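Local coordinates for protein ORF14 (Streptomyces clavuligerus, PDB 2WPX) that binds acetyl-CoA as a tandem GNAT-fold protein of the clavulanic acid pathway and probably acts as an acyltransferase, at residues W160-P168 with N317-Y325. Sequence-based numbering, arbitrary orientation.
Sequences WLDLDRHDP and NAALGFEPY
Trp160 and Glu323 form an antiparallel hydrogen-bonded pair, Trp160 N to Glu323 O at 2.8 Å and Glu323 N to Trp160 O at 2.7 Å, and several kinds of side-chain contact gather round this short bridge. Trp160 turns the edge of its indole toward the face of Tyr325 in an offset edge-to-face pair, planes at 88°, and CD1 lies 3.6 Å from Tyr325 CB. Arg37 adds a cation-pi contact to both rings. Leu161 sets its CB over the centre of the Phe322 ring, 3.7 Å from the centroid, a CH-pi contact; strand 301-307 also touches this phenyl. Glu323 OE1 lies over one face of the Arg165 guanidinium, 2.9 Å from both NE and NH2, the NH2 pair being a salt bridge, with guanidinium and carboxylate planes 80° apart; a water donates to OE1 and Trp160 O. His166, with CG anti to its backbone N (chi1 170°), brings CD2 edge-on to Leu320 O (3.2 Å) and close to Gly321 CA, while a second water links NE2 to Ala319 O. Gly321, with positive phi, closes helix 311-319 in a Schellman motif. Strand 323-334 then runs between 120-127 and 149-162, consistent with strand exchange between the two GNAT-family halves.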
# COMPACT_ATOMS: atom_id res chain seq x y z
N TRP A 160 6.98 11.70 -1.12
CA TRP A 160 8.30 11.14 -1.32
C TRP A 160 9.34 11.92 -0.55
O TRP A 160 9.29 13.14 -0.46
CB TRP A 160 8.71 11.08 -2.82
CG TRP A 160 8.00 9.97 -3.60
CD1 TRP A 160 6.88 10.11 -4.35
CD2 TRP A 160 8.35 8.57 -3.67
NE1 TRP A 160 6.50 8.91 -4.87
CE2 TRP A 160 7.40 7.95 -4.49
CE3 TRP A 160 9.40 7.80 -3.14
CZ2 TRP A 160 7.45 6.59 -4.80
CZ3 TRP A 160 9.45 6.48 -3.42
CH2 TRP A 160 8.49 5.87 -4.27
N LEU A 161 10.27 11.18 0.03
CA LEU A 161 11.47 11.74 0.59
C LEU A 161 12.66 11.19 -0.17
O LEU A 161 12.84 9.98 -0.28
CB LEU A 161 11.59 11.35 2.05
CG LEU A 161 12.95 11.65 2.73
CD1 LEU A 161 13.29 13.17 2.77
CD2 LEU A 161 13.01 11.00 4.13
N ASP A 162 13.47 12.10 -0.69
CA ASP A 162 14.65 11.75 -1.38
C ASP A 162 15.83 12.25 -0.57
O ASP A 162 16.16 13.44 -0.55
CB ASP A 162 14.62 12.44 -2.72
CG ASP A 162 15.85 12.24 -3.53
OD1 ASP A 162 16.93 11.86 -3.02
OD2 ASP A 162 15.73 12.51 -4.74
N LEU A 163 16.48 11.30 0.09
CA LEU A 163 17.61 11.58 0.93
C LEU A 163 18.79 12.27 0.22
O LEU A 163 19.62 12.84 0.90
CB LEU A 163 18.07 10.29 1.60
CG LEU A 163 17.34 9.83 2.86
CD1 LEU A 163 15.88 10.04 2.72
CD2 LEU A 163 17.64 8.34 3.03
N ASP A 164 18.88 12.18 -1.10
CA ASP A 164 19.90 12.95 -1.84
C ASP A 164 19.52 14.41 -1.99
O ASP A 164 20.31 15.23 -2.42
CB ASP A 164 20.13 12.42 -3.26
CG ASP A 164 20.94 11.15 -3.30
OD1 ASP A 164 20.78 10.42 -4.32
OD2 ASP A 164 21.69 10.87 -2.33
N ARG A 165 18.27 14.73 -1.70
CA ARG A 165 17.83 16.12 -1.77
C ARG A 165 17.77 16.70 -0.35
O ARG A 165 18.04 17.86 -0.15
CB ARG A 165 16.46 16.18 -2.42
CG ARG A 165 15.95 17.56 -2.65
CD ARG A 165 14.50 17.66 -2.22
NE ARG A 165 13.54 17.24 -3.25
CZ ARG A 165 13.02 18.07 -4.17
NH1 ARG A 165 13.39 19.35 -4.22
NH2 ARG A 165 12.14 17.62 -5.06
N HIS A 166 17.40 15.90 0.64
CA HIS A 166 17.25 16.46 1.98
C HIS A 166 17.58 15.38 3.00
O HIS A 166 17.05 14.31 2.93
CB HIS A 166 15.83 16.98 2.23
CG HIS A 166 15.58 17.34 3.67
ND1 HIS A 166 16.27 18.34 4.32
CD2 HIS A 166 14.76 16.79 4.60
CE1 HIS A 166 15.87 18.41 5.58
NE2 HIS A 166 14.95 17.47 5.77
N ASP A 167 18.49 15.66 3.91
CA ASP A 167 18.81 14.64 4.92
C ASP A 167 18.12 14.88 6.27
O ASP A 167 18.57 15.70 7.03
CB ASP A 167 20.33 14.55 5.09
CG ASP A 167 20.73 13.60 6.20
OD1 ASP A 167 21.92 13.72 6.57
OD2 ASP A 167 19.89 12.80 6.72
N PRO A 168 17.03 14.17 6.57
CA PRO A 168 16.39 14.54 7.84
C PRO A 168 17.24 14.19 9.06
O PRO A 168 16.93 14.59 10.19
CB PRO A 168 15.11 13.72 7.85
CG PRO A 168 15.38 12.58 6.97
CD PRO A 168 16.39 13.00 5.95
N ASN A 317 5.58 14.65 8.63
CA ASN A 317 6.26 14.11 7.46
C ASN A 317 6.97 15.23 6.70
O ASN A 317 8.14 15.07 6.36
CB ASN A 317 5.27 13.32 6.55
CG ASN A 317 5.01 11.93 7.07
OD1 ASN A 317 5.88 11.34 7.72
ND2 ASN A 317 3.80 11.40 6.83
N ALA A 318 6.27 16.36 6.53
CA ALA A 318 6.79 17.55 5.88
C ALA A 318 8.04 18.09 6.54
O ALA A 318 9.06 18.34 5.86
CB ALA A 318 5.70 18.68 5.78
N ALA A 319 7.99 18.27 7.87
CA ALA A 319 9.21 18.70 8.63
C ALA A 319 10.36 17.81 8.28
O ALA A 319 11.50 18.20 8.39
CB ALA A 319 8.98 18.62 10.17
N LEU A 320 10.07 16.57 7.91
CA LEU A 320 11.16 15.62 7.74
C LEU A 320 11.67 15.61 6.29
O LEU A 320 12.56 14.83 5.96
CB LEU A 320 10.70 14.20 8.10
CG LEU A 320 10.93 13.70 9.54
CD1 LEU A 320 10.29 14.67 10.48
CD2 LEU A 320 10.35 12.32 9.74
N GLY A 321 11.09 16.44 5.41
CA GLY A 321 11.52 16.46 4.01
C GLY A 321 10.58 15.71 3.06
O GLY A 321 10.81 15.70 1.84
N PHE A 322 9.54 15.06 3.59
CA PHE A 322 8.61 14.39 2.71
C PHE A 322 7.87 15.45 1.84
O PHE A 322 7.47 16.48 2.35
CB PHE A 322 7.61 13.50 3.48
CG PHE A 322 8.13 12.11 3.81
CD1 PHE A 322 8.71 11.84 5.05
CD2 PHE A 322 8.01 11.08 2.89
CE1 PHE A 322 9.14 10.58 5.37
CE2 PHE A 322 8.44 9.79 3.18
CZ PHE A 322 9.03 9.53 4.41
N GLU A 323 7.74 15.18 0.53
CA GLU A 323 7.03 16.10 -0.38
C GLU A 323 5.87 15.38 -1.06
O GLU A 323 6.03 14.28 -1.60
CB GLU A 323 7.98 16.72 -1.41
CG GLU A 323 9.10 17.51 -0.78
CD GLU A 323 10.12 18.07 -1.79
OE1 GLU A 323 10.69 17.31 -2.59
OE2 GLU A 323 10.36 19.30 -1.77
N PRO A 324 4.69 15.98 -0.98
CA PRO A 324 3.50 15.41 -1.62
C PRO A 324 3.72 15.37 -3.13
O PRO A 324 4.07 16.37 -3.73
CB PRO A 324 2.38 16.39 -1.24
CG PRO A 324 2.92 17.13 -0.04
CD PRO A 324 4.41 17.22 -0.24
N TYR A 325 3.53 14.21 -3.71
CA TYR A 325 3.75 14.02 -5.13
C TYR A 325 2.47 13.76 -5.94
O TYR A 325 2.25 14.42 -6.94
CB TYR A 325 4.73 12.89 -5.33
CG TYR A 325 5.29 12.94 -6.70
CD1 TYR A 325 6.36 13.79 -6.99
CD2 TYR A 325 4.76 12.15 -7.71
CE1 TYR A 325 6.89 13.85 -8.26
CE2 TYR A 325 5.29 12.20 -8.98
CZ TYR A 325 6.35 13.05 -9.25
OH TYR A 325 6.90 13.10 -10.53
O HOH W 1 10.96 14.75 -2.42
O HOH W 2 13.96 17.56 8.30